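Local atomic coordinates of DegQ (Legionella fallonii, PDB entry 3PV2), a protein that probably degrades misfolded proteins as an HtrA-family serine protease with trypsin-fold and PDZ domains, assembling into large 12-subunit, self-compartmentalising particles. Residues T93-H96 with V97-N100; I237-N240 with M241-V245; A246-I249 with I250-S254. All coordinates share one frame; numbering follows the deposited sequence.

Contact 1: residues T93-H96 with V97-N100; sequences TNDH and VIRN
Asp-95 and Arg-99 form a salt bridge one helical turn apart, with Asp-95 OD1 2.8 Å from Arg-99 NH1. The bond is moderately bent (N-H...O 144°) and reaches OD1 on its anti side, somewhat out of the carboxylate plane. With the two planes turned 61° apart, the grip is through a single pair of atoms. A bend at chi3 folds the arginine back, bringing one face of its guanidinium over His-96 CA, while Arg-99 NH2 lies 3.5 Å from His-96 CB.

The backbone bonds within this short helix are all weak. Asp-95 O takes two, from Ile-98 N at 3.1 Å and Arg-99 N at 3.0 Å, and Asn-94 O takes another from Val-97 N. Farther out, Val-97 packs by its two methyls: Val-97 CG2 makes an off-centre CH-pi contact with the His-96 ring, 4.2 Å from its centroid, and Val-97 CG1 is 3.9 Å from Thr-93 OG1, a hydroxyl bonded to Ser-80 O. Ile-98 CG2 meets Thr-93 CG2, and Ile-98 CD1 lies 3.5 Å from Asp-95 OD2.

His-96 CG stands between its own backbone N and carbonyl carbon (chi1 80°), which turns the ring back across the Val-97 amide. ND1 bonds Asp-126 OD2 and the side chain touches Ser-205, the arrangement expected of a trypsin-fold catalytic triad. Val-97 CG2 thus lies against one side of the presumed catalytic imidazole. The bridge to Arg-99 would probably keep the buried Asp-95 carboxylate ionised.

Contact 2: residues I237-N240 with M241-V245; sequences IPIN and MVKDV
The flat peptide carbonyl of Pro-238 meets Val-242 N in its own plane: the nitrogen lies in the carbonyl plane, 3.1 Å from Pro-238 O, and the bond is fairly straight at 161°. Val-242 CG2 comes up beside Pro-238 O as well, at 3.4 Å. The next peptide offers its oxygen end-on, Lys-243 N standing nearly along the C=O axis of Ile-239 at 2.7 Å from Ile-239 O. These bonds open the first turn of the helix, whereas the following one, Asp-244 N to Asn-240 O, is weak. The carboxamide of Asn-240 turns from the helix toward outside partners: its ND2 is bonded to Asp-144 OD1 and weakly to Asp-146 OD2, while Ser-145 OG takes the backbone N-H of Asn-240.

On the buried side four apolar side chains close the corner between strand and helix. Ile-237 CG2, anti to its backbone N, points into the turn and touches two residues. Met-241 CE comes within 3.3 Å of Ile-237 CG2, tighter than usual carbon contact, brought there by a bend of the methionine at chi3 (107°). Val-242 CG2 reaches Ile-237 CG2 at 3.8 Å, the two side chains crossing at about a right angle. Ile-239 CD1 meets Val-242 CB at 3.9 Å, the two side chains at a slant.

Here the last strand of the second trypsin-like barrel, 234-238, turns directly into helix 239-252. Ile-237 pairs by backbone with Ile-219 of strand 216-221, and Ile-237, Val-242 and Val-245 all rest on Leu-127 of strand 127-131 in the other barrel.

Contact 3: residues A246-I249 with I250-S254; sequences AQQI and IKFGS
Phe-252 stands out from the last turn of the helix, its CB beside Gln-248 O. Phe-252 CB lies 3.4 Å from Gln-248 O, the very oxygen that accepts the Phe-252 amide hydrogen. CG is somewhat farther from that carbonyl. A chi1 of -61° sets CG anti to the carbonyl carbon of Phe-252, and the ring extends outward, across the helix axis rather than along it. Phe-252 CD2 comes to 3.6 Å from Gln-248 O, which sits at the ring edge close to the ring plane. Phe-252 CD2 also approaches Gln-248 CG, 4.2 Å away, where the two side chains pass at a slant. One face of the ring is partly covered by the neighbouring Lys-251 CD, and Arg-328 makes a cation-pi contact with the ring.

Ile-250, a turn on from Ala-246, leans on that residue's carbonyl: Ile-250 CG1 is 3.2 Å from Ala-246 O, and CB and CD1 are a little farther off. Gln-247 and Lys-251 lie side by side and point the same way.

Four backbone bonds hold the turn. Those to Ala-246 O, Gln-247 O and Gln-248 O come from Ile-250 N, Lys-251 N and Phe-252 N, each donor tilted from the plane of its carbonyl; the Lys-251 bond is almost straight at 174°. The fourth is different: Gly-253 N comes within 2.6 Å of Ile-249 O from above the carbonyl plane, and the bond is bent.

At Gly-253 phi turns positive, 83°, a conformation well suited to glycine, and the helix stops. The chemistry is that of a helix end held mainly by its own backbone, with Ile-250 and Phe-252 carbons lying against the carbonyls of Ala-246 and Gln-248, and Arg-328 meeting the Phe-252 ring from outside.

In the fold
Contacts 2 and 3 are consecutive parts of helix 239-252, their centres 12 Å apart, while contact 1 lies about 16 Å from each, centre to centre. Contact 1 carries His-96 of the presumed catalytic triad with Asp-126 and Ser-205. It touches contact 2 where the side chains of Asn-94 and Ile-237 pack together; strand 127-131, which starts just after Asp-126, is shared, Ala-128 pairing with Thr-93 and Leu-127 lying under contact 2. Contact 3 stays about 7 Å from contact 1 at the nearest atoms, but its Ala-246 and Ile-250 rest on strand 90-93, which ends at Thr-93. The helix thus crosses from the second barrel onto the first before the chain continues toward the PDZ domains.

Contact 1: residues T93-H96 with V97-N100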
loop_
_atom_site.group_PDB
_atom_site.type_symbol
_atom_site.label_atom_id
_atom_site.label_comp_id
_atom_site.label_asym_id
_atom_site.label_seq_id
_atom_site.Cartn_x
_atom_site.Cartn_y
_atom_site.Cartn_z
ATOM N N THR B 93 -20.590 20.400 -39.144
ATOM C CA THR B 93 -20.412 19.459 -38.073
ATOM C C THR B 93 -19.817 20.168 -36.895
ATOM O O THR B 93 -19.709 21.396 -36.916
ATOM C CB THR B 93 -19.577 18.270 -38.525
ATOM O OG1 THR B 93 -19.633 17.267 -37.485
ATOM C CG2 THR B 93 -18.089 18.694 -38.858
ATOM N N ASN B 94 -19.450 19.464 -35.823
ATOM C CA ASN B 94 -18.760 20.165 -34.735
ATOM C C ASN B 94 -17.289 20.325 -34.988
ATOM O O ASN B 94 -16.663 19.449 -35.570
ATOM C CB ASN B 94 -18.850 19.372 -33.489
ATOM C CG ASN B 94 -20.273 19.243 -32.976
ATOM O OD1 ASN B 94 -21.008 20.250 -32.836
ATOM N ND2 ASN B 94 -20.646 18.033 -32.612
ATOM N N ASP B 95 -16.683 21.386 -34.470
ATOM C CA ASP B 95 -15.209 21.479 -34.537
ATOM C C ASP B 95 -14.510 20.329 -33.806
ATOM O O ASP B 95 -13.517 19.792 -34.299
ATOM C CB ASP B 95 -14.699 22.853 -34.028
ATOM C CG ASP B 95 -13.279 23.175 -34.500
ATOM O OD1 ASP B 95 -12.432 23.419 -33.628
ATOM O OD2 ASP B 95 -12.997 23.193 -35.736
ATOM N N HIS B 96 -15.000 19.960 -32.619
ATOM C CA HIS B 96 -14.361 18.872 -31.862
ATOM C C HIS B 96 -14.374 17.547 -32.618
ATOM O O HIS B 96 -13.476 16.752 -32.434
ATOM C CB HIS B 96 -14.914 18.724 -30.455
ATOM C CG HIS B 96 -16.218 17.990 -30.371
ATOM N ND1 HIS B 96 -17.407 18.633 -30.145
ATOM C CD2 HIS B 96 -16.511 16.665 -30.416
ATOM C CE1 HIS B 96 -18.385 17.741 -30.088
ATOM N NE2 HIS B 96 -17.867 16.539 -30.267
ATOM N N VAL B 97 -15.344 17.334 -33.506
ATOM C CA VAL B 97 -15.366 16.108 -34.317
ATOM C C VAL B 97 -14.152 16.046 -35.252
ATOM O O VAL B 97 -13.525 14.985 -35.426
ATOM C CB VAL B 97 -16.732 15.990 -35.067
ATOM C CG1 VAL B 97 -16.748 14.922 -36.154
ATOM C CG2 VAL B 97 -17.850 15.708 -34.064
ATOM N N ILE B 98 -13.830 17.169 -35.890
ATOM C CA ILE B 98 -12.789 17.179 -36.913
ATOM C C ILE B 98 -11.419 17.701 -36.509
ATOM O O ILE B 98 -10.519 17.688 -37.334
ATOM C CB ILE B 98 -13.230 17.910 -38.247
ATOM C CG1 ILE B 98 -13.586 19.386 -38.047
ATOM C CG2 ILE B 98 -14.401 17.180 -38.881
ATOM C CD1 ILE B 98 -12.441 20.333 -37.600
ATOM N N ARG B 99 -11.252 18.168 -35.282
ATOM C CA ARG B 99 -9.968 18.727 -34.915
ATOM C C ARG B 99 -8.851 17.701 -35.032
ATOM O O ARG B 99 -9.037 16.525 -34.681
ATOM C CB ARG B 99 -9.973 19.289 -33.502
ATOM C CG ARG B 99 -10.227 20.785 -33.475
ATOM C CD ARG B 99 -9.780 21.417 -32.186
ATOM N NE ARG B 99 -10.435 20.816 -31.033
ATOM C CZ ARG B 99 -11.594 21.223 -30.511
ATOM N NH1 ARG B 99 -12.278 22.225 -31.061
ATOM N NH2 ARG B 99 -12.089 20.605 -29.438
ATOM N N ASN B 100 -7.694 18.187 -35.497
ATOM C CA ASN B 100 -6.497 17.379 -35.689
ATOM C C ASN B 100 -6.662 16.330 -36.781
ATOM O O ASN B 100 -5.966 15.323 -36.790
ATOM C CB ASN B 100 -6.082 16.727 -34.379
ATOM C CG ASN B 100 -5.832 17.748 -33.271
ATOM O OD1 ASN B 100 -5.019 18.659 -33.419
ATOM N ND2 ASN B 100 -6.523 17.591 -32.152
#

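Contact 2: residues I237-N240 with M241-V245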
loop_
_atom_site.group_PDB
_atom_site.type_symbol
_atom_site.label_atom_id
_atom_site.label_comp_id
_atom_site.label_asym_id
_atom_site.label_seq_id
_atom_site.Cartn_x
_atom_site.Cartn_y
_atom_site.Cartn_z
ATOM N N ILE B 237 -26.453 23.658 -30.817
ATOM C CA ILE B 237 -26.053 25.013 -31.158
ATOM C C ILE B 237 -27.126 25.576 -32.076
ATOM O O ILE B 237 -27.447 24.953 -33.073
ATOM C CB ILE B 237 -24.705 25.013 -31.876
ATOM C CG1 ILE B 237 -23.663 24.313 -30.975
ATOM C CG2 ILE B 237 -24.256 26.470 -32.230
ATOM C CD1 ILE B 237 -22.567 23.618 -31.786
ATOM N N PRO B 238 -27.770 26.697 -31.691
ATOM C CA PRO B 238 -28.951 27.127 -32.450
ATOM C C PRO B 238 -28.632 27.524 -33.885
ATOM O O PRO B 238 -27.592 28.104 -34.163
ATOM C CB PRO B 238 -29.490 28.343 -31.668
ATOM C CG PRO B 238 -28.394 28.757 -30.743
ATOM C CD PRO B 238 -27.376 27.655 -30.654
ATOM N N ILE B 239 -29.521 27.171 -34.785
ATOM C CA ILE B 239 -29.199 27.199 -36.173
ATOM C C ILE B 239 -28.909 28.626 -36.669
ATOM O O ILE B 239 -28.096 28.809 -37.573
ATOM C CB ILE B 239 -30.325 26.584 -37.006
ATOM C CG1 ILE B 239 -29.892 26.359 -38.444
ATOM C CG2 ILE B 239 -31.504 27.487 -36.988
ATOM C CD1 ILE B 239 -28.762 25.435 -38.576
ATOM N N ASN B 240 -29.567 29.628 -36.084
ATOM C CA ASN B 240 -29.396 31.004 -36.587
ATOM C C ASN B 240 -27.949 31.458 -36.422
ATOM O O ASN B 240 -27.361 32.037 -37.321
ATOM C CB ASN B 240 -30.328 31.961 -35.865
ATOM C CG ASN B 240 -31.744 31.871 -36.339
ATOM O OD1 ASN B 240 -32.125 31.031 -37.169
ATOM N ND2 ASN B 240 -32.545 32.773 -35.827
ATOM N N MET B 241 -27.367 31.153 -35.278
ATOM C CA MET B 241 -25.959 31.346 -35.104
ATOM C C MET B 241 -25.152 30.468 -36.048
ATOM O O MET B 241 -24.142 30.930 -36.613
ATOM C CB MET B 241 -25.578 31.000 -33.703
ATOM C CG MET B 241 -24.199 31.392 -33.356
ATOM S SD MET B 241 -23.877 30.846 -31.674
ATOM C CE MET B 241 -22.787 29.471 -32.032
ATOM N N VAL B 242 -25.579 29.219 -36.226
ATOM C CA VAL B 242 -24.881 28.340 -37.155
ATOM C C VAL B 242 -24.804 28.939 -38.568
ATOM O O VAL B 242 -23.741 28.976 -39.127
ATOM C CB VAL B 242 -25.479 26.924 -37.208
ATOM C CG1 VAL B 242 -24.816 26.112 -38.310
ATOM C CG2 VAL B 242 -25.304 26.281 -35.859
ATOM N N LYS B 243 -25.920 29.399 -39.118
ATOM C CA LYS B 243 -25.979 30.049 -40.444
ATOM C C LYS B 243 -24.931 31.161 -40.609
ATOM O O LYS B 243 -24.263 31.285 -41.651
ATOM C CB LYS B 243 -27.344 30.721 -40.680
ATOM C CG LYS B 243 -28.560 29.800 -40.903
ATOM C CD LYS B 243 -29.870 30.545 -41.403
ATOM C CE LYS B 243 -30.021 32.023 -40.916
ATOM N NZ LYS B 243 -31.324 32.676 -41.330
ATOM N N ASP B 244 -24.779 31.971 -39.573
ATOM C CA ASP B 244 -23.913 33.110 -39.705
ATOM C C ASP B 244 -22.436 32.732 -39.507
ATOM O O ASP B 244 -21.555 33.265 -40.225
ATOM C CB ASP B 244 -24.444 34.248 -38.847
ATOM C CG ASP B 244 -25.915 34.619 -39.233
ATOM O OD1 ASP B 244 -26.710 33.699 -39.584
ATOM O OD2 ASP B 244 -26.291 35.818 -39.208
ATOM N N VAL B 245 -22.152 31.785 -38.612
ATOM C CA VAL B 245 -20.801 31.285 -38.527
ATOM C C VAL B 245 -20.411 30.580 -39.861
ATOM O O VAL B 245 -19.306 30.761 -40.352
ATOM C CB VAL B 245 -20.588 30.337 -37.386
ATOM C CG1 VAL B 245 -19.332 29.569 -37.592
ATOM C CG2 VAL B 245 -20.512 31.097 -36.077
#

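Contact 3: residues A246-I249 with I250-S254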
loop_
_atom_site.group_PDB
_atom_site.type_symbol
_atom_site.label_atom_id
_atom_site.label_comp_id
_atom_site.label_asym_id
_atom_site.label_seq_id
_atom_site.Cartn_x
_atom_site.Cartn_y
_atom_site.Cartn_z
ATOM N N ALA B 246 -21.312 29.795 -40.438
ATOM C CA ALA B 246 -20.983 29.079 -41.681
ATOM C C ALA B 246 -20.687 30.039 -42.819
ATOM O O ALA B 246 -19.814 29.767 -43.599
ATOM C CB ALA B 246 -22.100 28.118 -42.147
ATOM N N GLN B 247 -21.502 31.082 -42.931
ATOM C CA GLN B 247 -21.416 31.993 -44.023
ATOM C C GLN B 247 -20.072 32.763 -43.912
ATOM O O GLN B 247 -19.360 32.913 -44.876
ATOM C CB GLN B 247 -22.645 32.907 -44.048
ATOM C CG GLN B 247 -22.610 33.892 -45.248
ATOM C CD GLN B 247 -22.247 35.302 -44.795
ATOM O OE1 GLN B 247 -22.954 35.881 -43.963
ATOM N NE2 GLN B 247 -21.144 35.864 -45.334
ATOM N N GLN B 248 -19.701 33.125 -42.702
ATOM C CA GLN B 248 -18.453 33.792 -42.473
ATOM C C GLN B 248 -17.252 32.867 -42.719
ATOM O O GLN B 248 -16.228 33.328 -43.281
ATOM C CB GLN B 248 -18.420 34.448 -41.109
ATOM C CG GLN B 248 -17.016 34.891 -40.663
ATOM C CD GLN B 248 -17.046 36.134 -39.760
ATOM O OE1 GLN B 248 -17.816 37.054 -40.012
ATOM N NE2 GLN B 248 -16.203 36.166 -38.729
ATOM N N ILE B 249 -17.381 31.578 -42.372
ATOM C CA ILE B 249 -16.303 30.617 -42.660
ATOM C C ILE B 249 -16.168 30.389 -44.173
ATOM O O ILE B 249 -15.068 30.275 -44.667
ATOM C CB ILE B 249 -16.452 29.267 -41.926
ATOM C CG1 ILE B 249 -16.018 29.414 -40.460
ATOM C CG2 ILE B 249 -15.603 28.203 -42.546
ATOM C CD1 ILE B 249 -16.509 28.329 -39.539
ATOM N N ILE B 250 -17.284 30.300 -44.891
ATOM C CA ILE B 250 -17.224 30.071 -46.310
ATOM C C ILE B 250 -16.527 31.261 -47.016
ATOM O O ILE B 250 -15.599 31.026 -47.756
ATOM C CB ILE B 250 -18.624 29.780 -46.900
ATOM C CG1 ILE B 250 -19.137 28.398 -46.458
ATOM C CG2 ILE B 250 -18.639 29.808 -48.438
ATOM C CD1 ILE B 250 -20.588 28.218 -46.784
ATOM N N LYS B 251 -16.950 32.497 -46.748
ATOM C CA LYS B 251 -16.394 33.700 -47.354
ATOM C C LYS B 251 -14.914 33.880 -47.028
ATOM O O LYS B 251 -14.081 34.069 -47.944
ATOM C CB LYS B 251 -17.160 34.955 -46.899
ATOM C CG LYS B 251 -17.374 36.048 -47.966
ATOM C CD LYS B 251 -17.183 37.469 -47.411
ATOM C CE LYS B 251 -18.086 38.526 -48.069
ATOM N NZ LYS B 251 -19.476 38.470 -47.467
ATOM N N PHE B 252 -14.590 33.779 -45.741
ATOM C CA PHE B 252 -13.275 34.106 -45.218
ATOM C C PHE B 252 -12.381 32.963 -44.694
ATOM O O PHE B 252 -11.216 33.196 -44.368
ATOM C CB PHE B 252 -13.426 35.106 -44.059
ATOM C CG PHE B 252 -14.067 36.413 -44.440
ATOM C CD1 PHE B 252 -13.360 37.369 -45.177
ATOM C CD2 PHE B 252 -15.360 36.710 -44.028
ATOM C CE1 PHE B 252 -13.952 38.597 -45.510
ATOM C CE2 PHE B 252 -15.961 37.929 -44.354
ATOM C CZ PHE B 252 -15.262 38.869 -45.101
ATOM N N GLY B 253 -12.908 31.764 -44.513
ATOM C CA GLY B 253 -12.092 30.666 -43.980
ATOM C C GLY B 253 -11.934 30.589 -42.466
ATOM O O GLY B 253 -11.504 29.568 -41.965
ATOM N N SER B 254 -12.235 31.655 -41.737
ATOM C CA SER B 254 -12.308 31.619 -40.262
ATOM C C SER B 254 -13.065 32.835 -39.744
ATOM O O SER B 254 -13.286 33.766 -40.495
ATOM C CB SER B 254 -10.925 31.614 -39.630
ATOM O OG SER B 254 -10.378 32.924 -39.673
#